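Long-range contacts in chymotrypsin-like serine protease (Equine arteritis virus, PDB 1MBM), which probably cleaves the arterivirus replicase polyprotein, acting as a small chymotrypsin-like serine endopeptidase (nsp4) with an additional alpha/beta domain at its C-terminal end: residues 57-61 with 126-130; 9-15 with 33-37; 85-91 with 116-120; 108-113 with 194-198; 77-83 with 120-125. The contacts are given in a common frame with arbitrary orientation. Residues are numbered along the deposited sequence.

Contact 1: residues 57-61 with 126-130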
# COMPACT_ATOMS: atom_id res chain seq x y z
N ASN A 57 -3.27 5.88 13.83
CA ASN A 57 -4.70 5.65 13.70
C ASN A 57 -4.83 4.21 13.20
O ASN A 57 -4.68 3.94 12.00
CB ASN A 57 -5.35 6.64 12.73
CG ASN A 57 -6.86 6.63 12.82
OD1 ASN A 57 -7.44 5.66 13.32
ND2 ASN A 57 -7.51 7.69 12.37
N GLY A 58 -5.12 3.29 14.11
CA GLY A 58 -5.07 1.89 13.74
C GLY A 58 -3.65 1.61 13.30
O GLY A 58 -2.70 2.10 13.92
N ASP A 59 -3.48 0.87 12.21
CA ASP A 59 -2.13 0.52 11.72
C ASP A 59 -1.51 1.60 10.83
O ASP A 59 -0.42 1.41 10.30
CB ASP A 59 -2.15 -0.84 11.01
CG ASP A 59 -0.75 -1.45 10.86
OD1 ASP A 59 0.04 -1.48 11.84
OD2 ASP A 59 -0.38 -1.95 9.79
N PHE A 60 -2.20 2.73 10.63
CA PHE A 60 -1.65 3.85 9.85
C PHE A 60 -0.82 4.75 10.76
O PHE A 60 -1.34 5.28 11.73
CB PHE A 60 -2.79 4.69 9.24
CG PHE A 60 -2.30 5.77 8.29
CD1 PHE A 60 -1.94 7.03 8.77
CD2 PHE A 60 -2.19 5.52 6.93
CE1 PHE A 60 -1.49 8.03 7.90
CE2 PHE A 60 -1.74 6.51 6.06
CZ PHE A 60 -1.39 7.76 6.55
N ALA A 61 0.47 4.92 10.45
CA ALA A 61 1.37 5.73 11.29
C ALA A 61 1.99 6.90 10.53
O ALA A 61 2.55 6.72 9.46
CB ALA A 61 2.46 4.85 11.89
N GLY A 126 -3.48 4.57 1.49
CA GLY A 126 -3.22 3.92 2.76
C GLY A 126 -1.81 3.36 2.87
O GLY A 126 -0.96 3.64 2.02
N VAL A 127 -1.54 2.61 3.93
CA VAL A 127 -0.26 1.92 4.05
C VAL A 127 -0.53 0.42 4.05
O VAL A 127 -1.61 -0.02 4.45
CB VAL A 127 0.53 2.31 5.34
CG1 VAL A 127 0.98 3.77 5.29
CG2 VAL A 127 -0.28 2.03 6.61
N HIS A 128 0.44 -0.36 3.61
CA HIS A 128 0.28 -1.81 3.59
C HIS A 128 0.40 -2.36 5.01
O HIS A 128 1.42 -2.17 5.67
CB HIS A 128 1.31 -2.47 2.67
CG HIS A 128 1.21 -3.97 2.66
ND1 HIS A 128 0.17 -4.64 2.05
CD2 HIS A 128 1.99 -4.91 3.23
CE1 HIS A 128 0.34 -5.94 2.21
NE2 HIS A 128 1.44 -6.13 2.92
N THR A 129 -0.63 -3.08 5.44
CA THR A 129 -0.75 -3.60 6.80
C THR A 129 -0.34 -5.06 6.95
O THR A 129 0.31 -5.42 7.93
CB THR A 129 -2.21 -3.38 7.27
OG1 THR A 129 -2.39 -1.99 7.56
CG2 THR A 129 -2.50 -4.09 8.60
N GLY A 130 -0.70 -5.89 6.00
CA GLY A 130 -0.33 -7.29 6.12
C GLY A 130 -0.84 -8.13 4.97
O GLY A 130 -1.49 -7.62 4.07
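The turn and strand start at 57-61 meet strand 126-130 of the chymotrypsin-like fold through side chains, without backbone pairing: the nearest CA atoms, those of Phe60 and Val127, are 6.3 Å apart. Residues 57-60 form a type II' turn closed by Phe60 N to Asn57 O at 3.1 Å, with Asn57 N to Phe60 O at 2.9 Å beside it, and the positive phi of Gly58 suits its second position. Asp59 follows with a t rotamer whose CA-to-CB bond points at the opposing strand, placing OD2 3.0 Å from OG1 of Thr129 (m). That hydroxyl is also hydrogen-bonded to Thr140, so its single proton has two possible acceptors. Asp59 OD1 bonds His33 ND1, consistent with a Ser-His-Asp triad completed by Ser114. Next to this polar pair, Phe60 (t) lays its ring so that CE2 sits 3.9 Å from CG1 of Val127 (m), while Gly126 CA lies at the ring edge, 4.4 Å from CE2. The CA-to-CB bond of His128 points away from 57-61, and its ring meets that of Trp89. Phe60 packs on Leu29 of strand 25-31 in the first barrel, and Val127 pairs by backbone with Thr140 of strand 136-140 in the second.

Contact 2: residues 9-15 with 33-37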
# COMPACT_ATOMS: atom_id res chain seq x y z
N VAL A 9 12.16 1.37 7.44
CA VAL A 9 11.79 1.80 8.79
C VAL A 9 12.05 0.66 9.78
O VAL A 9 11.68 -0.49 9.52
CB VAL A 9 10.30 2.21 8.86
CG1 VAL A 9 9.90 2.59 10.27
CG2 VAL A 9 10.01 3.40 7.91
N ALA A 10 12.72 0.98 10.90
CA ALA A 10 12.98 0.01 11.96
C ALA A 10 12.51 0.52 13.33
O ALA A 10 12.98 1.55 13.81
CB ALA A 10 14.47 -0.34 12.01
N GLY A 11 11.59 -0.23 13.94
CA GLY A 11 11.08 0.05 15.27
C GLY A 11 11.00 -1.28 16.00
O GLY A 11 12.02 -1.96 16.17
N SER A 12 9.80 -1.68 16.42
CA SER A 12 9.61 -2.99 17.04
C SER A 12 9.70 -4.05 15.95
O SER A 12 9.97 -5.23 16.22
CB SER A 12 8.25 -3.09 17.73
OG SER A 12 8.27 -2.46 19.00
N SER A 13 9.44 -3.63 14.72
CA SER A 13 9.59 -4.55 13.60
C SER A 13 10.29 -3.85 12.43
O SER A 13 10.67 -2.69 12.54
CB SER A 13 8.25 -5.17 13.22
OG SER A 13 8.40 -6.06 12.12
N TYR A 14 10.47 -4.57 11.33
CA TYR A 14 11.20 -4.03 10.18
C TYR A 14 10.21 -3.84 9.06
O TYR A 14 9.49 -4.77 8.70
CB TYR A 14 12.31 -4.99 9.75
CG TYR A 14 13.45 -5.07 10.74
CD1 TYR A 14 14.14 -3.93 11.12
CD2 TYR A 14 13.81 -6.28 11.30
CE1 TYR A 14 15.17 -4.00 12.04
CE2 TYR A 14 14.85 -6.36 12.21
CZ TYR A 14 15.52 -5.21 12.58
OH TYR A 14 16.56 -5.27 13.50
N GLY A 15 10.18 -2.63 8.53
CA GLY A 15 9.21 -2.31 7.50
C GLY A 15 9.69 -1.29 6.50
O GLY A 15 10.89 -1.00 6.37
N HIS A 33 2.40 -1.17 13.47
CA HIS A 33 3.00 -2.37 14.06
C HIS A 33 4.50 -2.48 13.75
O HIS A 33 5.23 -3.19 14.43
CB HIS A 33 2.23 -3.63 13.67
CG HIS A 33 2.47 -4.07 12.26
ND1 HIS A 33 1.77 -3.55 11.19
CD2 HIS A 33 3.32 -5.00 11.74
CE1 HIS A 33 2.19 -4.13 10.08
NE2 HIS A 33 3.12 -5.01 10.39
N VAL A 34 4.96 -1.79 12.71
CA VAL A 34 6.38 -1.70 12.41
C VAL A 34 7.05 -0.80 13.45
O VAL A 34 8.14 -1.09 13.96
CB VAL A 34 6.61 -1.16 10.99
CG1 VAL A 34 8.06 -0.71 10.80
CG2 VAL A 34 6.23 -2.21 9.95
N VAL A 35 6.37 0.31 13.77
CA VAL A 35 6.84 1.25 14.79
C VAL A 35 6.89 0.60 16.17
O VAL A 35 7.95 0.53 16.80
CB VAL A 35 5.93 2.51 14.83
CG1 VAL A 35 6.33 3.42 15.95
CG2 VAL A 35 6.00 3.26 13.51
N GLY A 36 5.75 0.11 16.64
CA GLY A 36 5.68 -0.52 17.95
C GLY A 36 5.15 0.44 19.00
O GLY A 36 5.15 1.66 18.79
N ARG A 37 4.74 -0.10 20.14
CA ARG A 37 4.14 0.70 21.21
C ARG A 37 5.00 1.86 21.74
O ARG A 37 4.47 2.90 22.09
CB ARG A 37 3.66 -0.19 22.36
CG ARG A 37 3.81 0.46 23.73
CD ARG A 37 2.59 0.39 24.64
NE ARG A 37 2.97 0.72 26.01
CZ ARG A 37 2.27 0.37 27.09
NH1 ARG A 37 1.15 -0.32 26.96
NH2 ARG A 37 2.70 0.71 28.29
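Two main-chain hydrogen bonds join the tip of the 9-15 hairpin to the end of helix 32-35: Ser12 N to Val35 O at 2.9 Å (152° at the hydrogen) and Ser13 N to Val34 O at 3.0 Å (164°). A CA-H...O contact from Gly11 CA to Val35 O, 3.5 Å, accompanies them. The hairpin is closed by its own bonds, including Gly15 N to Val9 O at 2.8 Å. Outward from this polar patch, Val34 is the most heavily covered residue; its CG1 lies 3.8 Å from Val9 CG1 and 3.7 Å from Gly15 N. Glycines fit where space is tightest: a CB on Gly11 would clash with the carbonyls of Val34 and Val35, one on Gly15 with Val34 CG2, and Gly36 CA, at phi 98°, lies 3.4 Å from Ser12 OG. The His33 ring bonds elsewhere, to Asp59 and weakly to Ser114, consistent with a catalytic triad. Chemically, the hairpin supplies donors to carbonyls at the C-terminal end of the helical turn carrying His33, using backbone atoms rather than side chains.

Contact 3: residues 85-91 with 116-120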
# COMPACT_ATOMS: atom_id res chain seq x y z
N GLY A 85 -9.74 -0.44 -8.33
CA GLY A 85 -8.89 -0.49 -9.50
C GLY A 85 -7.46 -0.81 -9.09
O GLY A 85 -7.20 -1.16 -7.94
N PRO A 86 -6.54 -0.70 -10.04
CA PRO A 86 -5.12 -0.93 -9.76
C PRO A 86 -4.56 0.09 -8.76
O PRO A 86 -5.04 1.22 -8.68
CB PRO A 86 -4.46 -0.74 -11.13
CG PRO A 86 -5.45 0.13 -11.88
CD PRO A 86 -6.77 -0.41 -11.47
N ALA A 87 -3.57 -0.33 -7.99
CA ALA A 87 -2.88 0.55 -7.07
C ALA A 87 -1.44 0.08 -6.99
O ALA A 87 -1.15 -1.09 -7.28
CB ALA A 87 -3.53 0.54 -5.69
N SER A 88 -0.54 0.98 -6.65
CA SER A 88 0.86 0.63 -6.54
C SER A 88 1.26 0.57 -5.08
O SER A 88 1.02 1.51 -4.33
CB SER A 88 1.74 1.67 -7.27
OG SER A 88 1.55 1.65 -8.68
N TRP A 89 1.82 -0.57 -4.69
CA TRP A 89 2.41 -0.77 -3.38
C TRP A 89 3.86 -0.36 -3.57
O TRP A 89 4.61 -1.02 -4.28
CB TRP A 89 2.36 -2.26 -2.99
CG TRP A 89 1.11 -2.68 -2.25
CD1 TRP A 89 1.03 -3.08 -0.94
CD2 TRP A 89 -0.22 -2.77 -2.77
NE1 TRP A 89 -0.27 -3.39 -0.62
CE2 TRP A 89 -1.06 -3.21 -1.72
CE3 TRP A 89 -0.79 -2.50 -4.02
CZ2 TRP A 89 -2.43 -3.40 -1.88
CZ3 TRP A 89 -2.16 -2.69 -4.18
CH2 TRP A 89 -2.96 -3.13 -3.12
N CYS A 90 4.26 0.74 -2.94
CA CYS A 90 5.60 1.30 -3.14
C CYS A 90 6.62 0.70 -2.19
O CYS A 90 6.97 1.31 -1.18
CB CYS A 90 5.56 2.82 -2.99
SG CYS A 90 4.32 3.63 -4.04
N THR A 91 7.09 -0.50 -2.51
CA THR A 91 8.04 -1.17 -1.63
C THR A 91 9.46 -0.67 -1.85
O THR A 91 9.75 0.05 -2.80
CB THR A 91 8.00 -2.71 -1.82
OG1 THR A 91 8.78 -3.09 -2.96
CG2 THR A 91 6.59 -3.17 -2.16
N SER A 116 4.54 0.09 3.42
CA SER A 116 4.64 0.66 2.08
C SER A 116 3.41 1.51 1.78
O SER A 116 2.28 1.12 2.10
CB SER A 116 4.74 -0.42 0.98
OG SER A 116 5.85 -1.31 1.20
N ALA A 117 3.61 2.66 1.16
CA ALA A 117 2.48 3.50 0.78
C ALA A 117 1.77 2.75 -0.33
O ALA A 117 2.42 2.10 -1.16
CB ALA A 117 2.96 4.85 0.26
N VAL A 118 0.45 2.78 -0.30
CA VAL A 118 -0.34 2.21 -1.37
C VAL A 118 -0.92 3.42 -2.09
O VAL A 118 -1.64 4.22 -1.49
CB VAL A 118 -1.43 1.27 -0.84
CG1 VAL A 118 -2.22 0.68 -1.98
CG2 VAL A 118 -0.83 0.16 -0.01
N VAL A 119 -0.59 3.59 -3.36
CA VAL A 119 -1.01 4.81 -4.05
C VAL A 119 -1.80 4.55 -5.32
O VAL A 119 -1.64 3.52 -5.97
CB VAL A 119 0.20 5.76 -4.40
CG1 VAL A 119 1.11 5.99 -3.17
CG2 VAL A 119 1.02 5.23 -5.55
N GLN A 120 -2.66 5.50 -5.65
CA GLN A 120 -3.45 5.49 -6.88
C GLN A 120 -3.26 6.89 -7.46
O GLN A 120 -3.61 7.88 -6.83
CB GLN A 120 -4.93 5.21 -6.59
CG GLN A 120 -5.19 3.75 -6.21
CD GLN A 120 -6.67 3.40 -6.09
OE1 GLN A 120 -7.41 4.07 -5.37
NE2 GLN A 120 -7.09 2.33 -6.76
O HOH W 1 6.48 3.24 0.76
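Strands 85-91 and 117-120 run antiparallel in the second barrel, their short axes 4.6 Å apart at 146°. The frame is set by Ser88 N to Val119 O (2.9 Å), Val119 N to Ser88 O (2.8 Å) and Cys90 N to Ala117 O (2.9 Å). On the face bearing Trp89 and Val118, the indole is a flat plate and the valine a knob pressed on it: Val118 CG2 stands 3.7 Å from the centroid of the five-membered ring, only 12° off its normal, a CH-pi contact. Val118 CG1 also lies against the indole and touches Ala87 CB at 3.9 Å; the small methyl also abuts Gln120 CG at 3.7 Å. On the opposite face, Val119 CG2 fits between two neighbours, 4.0 Å from both Ser88 CB and Cys90 SG. The ladder loosens toward Thr91, where Cys90 centres an inverse gamma turn and a water fills the gap, bonded to Cys90 O at 2.8 Å and Ala117 N at 3.0 Å. Ser116 CB comes 3.6 Å from Cys90 O, while its hydroxyl turns to Asp113 O. At the other end Gln120 NE2 bonds Pro86 O at 3.0 Å and, more closely, Thr83 O. The chemistry thus divides: apolar knobs fill both faces, three backbone bonds hold this pair of strands, and other backbone groups pair with flanking strands, the water or the Gln120 amide.

Contact 4: residues 108-113 with 194-198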
# COMPACT_ATOMS: atom_id res chain seq x y z
N TRP A 108 1.41 -8.96 -4.23
CA TRP A 108 2.43 -9.88 -3.75
C TRP A 108 3.36 -9.11 -2.81
O TRP A 108 4.05 -8.18 -3.24
CB TRP A 108 3.22 -10.48 -4.91
CG TRP A 108 4.21 -11.51 -4.47
CD1 TRP A 108 3.97 -12.84 -4.25
CD2 TRP A 108 5.60 -11.30 -4.18
NE1 TRP A 108 5.13 -13.47 -3.84
CE2 TRP A 108 6.14 -12.55 -3.79
CE3 TRP A 108 6.44 -10.19 -4.21
CZ2 TRP A 108 7.48 -12.70 -3.44
CZ3 TRP A 108 7.77 -10.35 -3.86
CH2 TRP A 108 8.28 -11.59 -3.48
N THR A 109 3.33 -9.44 -1.53
CA THR A 109 4.18 -8.75 -0.54
C THR A 109 4.84 -9.70 0.45
O THR A 109 4.43 -10.85 0.58
CB THR A 109 3.34 -7.74 0.28
OG1 THR A 109 2.25 -8.43 0.91
CG2 THR A 109 2.66 -6.69 -0.61
N THR A 110 5.87 -9.20 1.14
CA THR A 110 6.52 -9.94 2.24
C THR A 110 6.43 -9.11 3.52
O THR A 110 6.06 -7.94 3.48
CB THR A 110 8.00 -10.22 1.96
OG1 THR A 110 8.68 -8.99 1.68
CG2 THR A 110 8.17 -11.04 0.68
N SER A 111 6.82 -9.68 4.65
CA SER A 111 6.74 -8.95 5.92
C SER A 111 7.42 -7.59 5.88
O SER A 111 6.88 -6.59 6.37
CB SER A 111 7.29 -9.78 7.08
OG SER A 111 6.98 -9.13 8.29
N GLY A 112 8.61 -7.54 5.27
CA GLY A 112 9.35 -6.29 5.14
C GLY A 112 8.63 -5.18 4.38
O GLY A 112 9.02 -4.01 4.49
N ASP A 113 7.57 -5.52 3.64
CA ASP A 113 6.82 -4.53 2.88
C ASP A 113 5.76 -3.83 3.71
O ASP A 113 5.09 -2.92 3.21
CB ASP A 113 6.10 -5.15 1.68
CG ASP A 113 7.05 -5.73 0.65
OD1 ASP A 113 8.18 -5.21 0.50
OD2 ASP A 113 6.74 -6.71 -0.06
N LEU A 194 0.34 -10.62 -10.76
CA LEU A 194 0.93 -10.99 -9.46
C LEU A 194 2.47 -11.04 -9.45
O LEU A 194 3.08 -11.74 -10.26
CB LEU A 194 0.36 -12.35 -9.01
CG LEU A 194 0.94 -13.65 -9.60
CD1 LEU A 194 1.70 -14.43 -8.53
CD2 LEU A 194 -0.12 -14.53 -10.23
N SER A 195 3.07 -10.28 -8.54
CA SER A 195 4.53 -10.19 -8.41
C SER A 195 5.19 -9.55 -9.64
O SER A 195 5.56 -10.25 -10.59
CB SER A 195 5.15 -11.55 -8.08
OG SER A 195 6.56 -11.49 -8.18
N ASN A 196 5.36 -8.24 -9.59
CA ASN A 196 5.85 -7.50 -10.75
C ASN A 196 6.85 -6.38 -10.44
O ASN A 196 7.17 -5.58 -11.31
CB ASN A 196 4.66 -6.93 -11.53
CG ASN A 196 3.71 -6.13 -10.64
OD1 ASN A 196 4.09 -5.12 -10.06
ND2 ASN A 196 2.47 -6.59 -10.53
N ARG A 197 7.36 -6.33 -9.21
CA ARG A 197 8.25 -5.25 -8.82
C ARG A 197 9.65 -5.30 -9.45
O ARG A 197 10.38 -4.32 -9.43
CB ARG A 197 8.33 -5.12 -7.29
CG ARG A 197 9.19 -6.16 -6.60
CD ARG A 197 9.28 -5.97 -5.09
NE ARG A 197 8.12 -6.53 -4.40
CZ ARG A 197 7.98 -6.56 -3.08
NH1 ARG A 197 8.92 -6.05 -2.30
NH2 ARG A 197 6.89 -7.10 -2.55
N GLU A 198 10.00 -6.45 -10.01
CA GLU A 198 11.29 -6.63 -10.67
C GLU A 198 11.19 -6.33 -12.17
O GLU A 198 10.13 -5.96 -12.68
CB GLU A 198 11.83 -8.04 -10.44
CG GLU A 198 10.76 -9.13 -10.40
CD GLU A 198 10.20 -9.49 -11.77
OE1 GLU A 198 10.92 -10.15 -12.55
OE2 GLU A 198 9.05 -9.10 -12.06
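Residues 108-110 are extended, with phi/psi in the beta region, before the chain tightens into a 3-10 turn at 111-113, closed by Asp113 N to Thr110 O at 2.9 Å. This is probably the loop that leads to the nucleophile in chymotrypsin-like proteases, as the Gly-Asp-Ser-Gly sequence starting at Gly112 suggests, and in this fold it shapes the oxyanion hole, which is known to take alternate conformations in nsp4. Residues 194-198, the chain end after helix 185-192, have no regular structure; Ser195 has positive phi (65°), and its CA lies 5.1 Å from that of Trp108. Ser195 CB sits over the Trp108 five-membered ring, 4.0 Å from its centroid and 25° off the normal, a CH-pi contact. Arg197 then reaches across, with Trp108 CZ3 over one face of its guanidinium and Asp113 at the edge. In chymotrypsin the aspartate preceding the nucleophile pairs with the freed N terminus; here Asp113 forms a salt bridge with Arg197, whose NE also pairs with Glu96. Asp113 OD2 further accepts Thr110 N at 2.9 Å, so one carboxylate serves both its own loop and the C-terminal tail. Arg197 NH1 meets Asp113 OD1 at 3.0 Å, NH2 reaches Trp108 O at 3.1 Å, and the shortest link of all is Arg197 NH2 to Asp113 OD2, 2.5 Å.

Contact 5: residues 77-83 with 120-125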
# COMPACT_ATOMS: atom_id res chain seq x y z
N LEU A 77 2.14 15.46 -0.61
CA LEU A 77 1.26 14.43 -0.04
C LEU A 77 -0.20 14.74 -0.31
O LEU A 77 -0.70 15.78 0.12
CB LEU A 77 1.47 14.33 1.47
CG LEU A 77 0.65 13.26 2.21
CD1 LEU A 77 0.88 11.89 1.61
CD2 LEU A 77 0.98 13.23 3.70
N HIS A 78 -0.89 13.84 -1.02
CA HIS A 78 -2.33 13.94 -1.21
C HIS A 78 -2.97 12.65 -0.71
O HIS A 78 -2.54 11.56 -1.09
CB HIS A 78 -2.70 14.13 -2.69
CG HIS A 78 -2.10 15.35 -3.32
ND1 HIS A 78 -2.46 16.63 -2.98
CD2 HIS A 78 -1.16 15.47 -4.29
CE1 HIS A 78 -1.77 17.49 -3.70
NE2 HIS A 78 -0.97 16.82 -4.51
N PHE A 79 -3.95 12.75 0.18
CA PHE A 79 -4.70 11.58 0.59
C PHE A 79 -5.94 11.49 -0.30
O PHE A 79 -6.51 12.52 -0.69
CB PHE A 79 -5.11 11.68 2.06
CG PHE A 79 -3.98 11.40 3.03
CD1 PHE A 79 -3.00 10.50 2.72
CD2 PHE A 79 -3.93 12.06 4.25
CE1 PHE A 79 -1.95 10.23 3.62
CE2 PHE A 79 -2.90 11.81 5.15
CZ PHE A 79 -1.91 10.89 4.83
N ALA A 80 -6.36 10.27 -0.63
CA ALA A 80 -7.58 10.07 -1.42
C ALA A 80 -8.30 8.80 -1.01
O ALA A 80 -7.68 7.83 -0.57
CB ALA A 80 -7.27 10.05 -2.92
N GLN A 81 -9.62 8.81 -1.18
CA GLN A 81 -10.44 7.65 -0.87
C GLN A 81 -10.05 6.52 -1.83
O GLN A 81 -9.62 6.78 -2.95
CB GLN A 81 -11.93 8.00 -1.04
CG GLN A 81 -12.46 7.85 -2.46
CD GLN A 81 -13.99 7.80 -2.52
OE1 GLN A 81 -14.66 8.71 -2.05
NE2 GLN A 81 -14.53 6.73 -3.09
N PRO A 82 -10.15 5.28 -1.37
CA PRO A 82 -9.88 4.14 -2.24
C PRO A 82 -10.85 4.10 -3.42
O PRO A 82 -12.05 4.34 -3.25
CB PRO A 82 -10.11 2.93 -1.33
CG PRO A 82 -10.96 3.47 -0.20
CD PRO A 82 -10.44 4.85 0.01
N THR A 83 -10.32 3.83 -4.60
CA THR A 83 -11.10 3.67 -5.80
C THR A 83 -10.87 2.24 -6.27
O THR A 83 -9.73 1.78 -6.30
CB THR A 83 -10.63 4.70 -6.84
OG1 THR A 83 -11.21 5.98 -6.52
CG2 THR A 83 -11.17 4.40 -8.22
N GLN A 120 -2.66 5.50 -5.65
CA GLN A 120 -3.45 5.49 -6.88
C GLN A 120 -3.26 6.89 -7.46
O GLN A 120 -3.61 7.88 -6.83
CB GLN A 120 -4.93 5.21 -6.59
CG GLN A 120 -5.19 3.75 -6.21
CD GLN A 120 -6.67 3.40 -6.09
OE1 GLN A 120 -7.41 4.07 -5.37
NE2 GLN A 120 -7.09 2.33 -6.76
N GLY A 121 -2.67 6.97 -8.65
CA GLY A 121 -2.34 8.25 -9.24
C GLY A 121 -1.26 8.92 -8.41
O GLY A 121 -0.25 8.30 -8.09
N ASP A 122 -1.49 10.17 -8.03
CA ASP A 122 -0.55 10.92 -7.21
C ASP A 122 -0.97 10.95 -5.74
O ASP A 122 -0.47 11.77 -4.95
CB ASP A 122 -0.41 12.35 -7.75
CG ASP A 122 -1.69 13.17 -7.60
OD1 ASP A 122 -2.76 12.60 -7.27
OD2 ASP A 122 -1.74 14.41 -7.80
N ALA A 123 -1.87 10.06 -5.36
CA ALA A 123 -2.41 10.12 -4.01
C ALA A 123 -2.23 8.84 -3.21
O ALA A 123 -2.32 7.74 -3.75
CB ALA A 123 -3.89 10.50 -4.06
N VAL A 124 -2.00 9.01 -1.91
CA VAL A 124 -1.89 7.91 -0.99
C VAL A 124 -3.29 7.52 -0.52
O VAL A 124 -4.06 8.38 -0.07
CB VAL A 124 -1.05 8.31 0.25
CG1 VAL A 124 -1.09 7.23 1.33
CG2 VAL A 124 0.38 8.62 -0.15
N VAL A 125 -3.63 6.25 -0.64
CA VAL A 125 -4.89 5.76 -0.14
C VAL A 125 -4.69 5.08 1.23
O VAL A 125 -5.62 5.03 2.05
CB VAL A 125 -5.62 4.83 -1.16
CG1 VAL A 125 -5.86 5.59 -2.48
CG2 VAL A 125 -4.81 3.58 -1.41
O HOH W 2 0.52 11.61 -2.14
O HOH W 3 -7.93 6.30 1.67
O HOH W 4 -7.91 6.60 -5.02
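Leu77 begins the segment, its CD1 3.7 Å from Val124 CG2. His78 follows; its carbonyl O accepts Val124 N at 2.7 Å, and a water accepts from His78 N (2.9 Å) and lies 3.0 Å from Asp122 O. Phe79 forms a single backbone bridge with Val124, its CA 3.3 Å from Val124 O and its ring CD1 3.8 Å from Val124 CB. Ala80 N then bonds Val124 O at 3.0 Å, Ala80 CB rests on Ala123 CB at 3.6 Å, and a second water joins Ala80 O and Val125 O, 2.7 Å from each. Past the bridge, Gln81 O takes a third water (2.7 Å) shared with Gln120 OE1 (2.6 Å). Thr83 completes the walk: its N bonds Gln120 OE1 at 3.0 Å, and its O receives Gln120 NE2 at 2.7 Å, an amide mimicking a backbone partner. The 77-83 loop thus runs between the barrels, with Leu77 against strand 14-22, Phe79 on Leu29 of strand 25-31, and Pro82 against Leu100 of strand 94-100.

From the N terminus, contact 2 closes first, within the first barrel, joining its opening hairpin to the helical turn after strand 25-31. Contact 1 opens next and spans the two barrels, meeting contact 2 through the bond from His33 ND1 to Asp59 OD1 (2.8 Å). Within its span lies contact 5, which ties the inter-barrel loop to strand 123-132, and within that lies contact 3, inside the second barrel; the two share Gln120. Contact 4 opens inside all three and ends at the C terminus, so it crosses contacts 1, 3 and 5 and joins the tail to the loop before the probable nucleophile, Ser114. Its centre lies about 20 Å from that of contact 5.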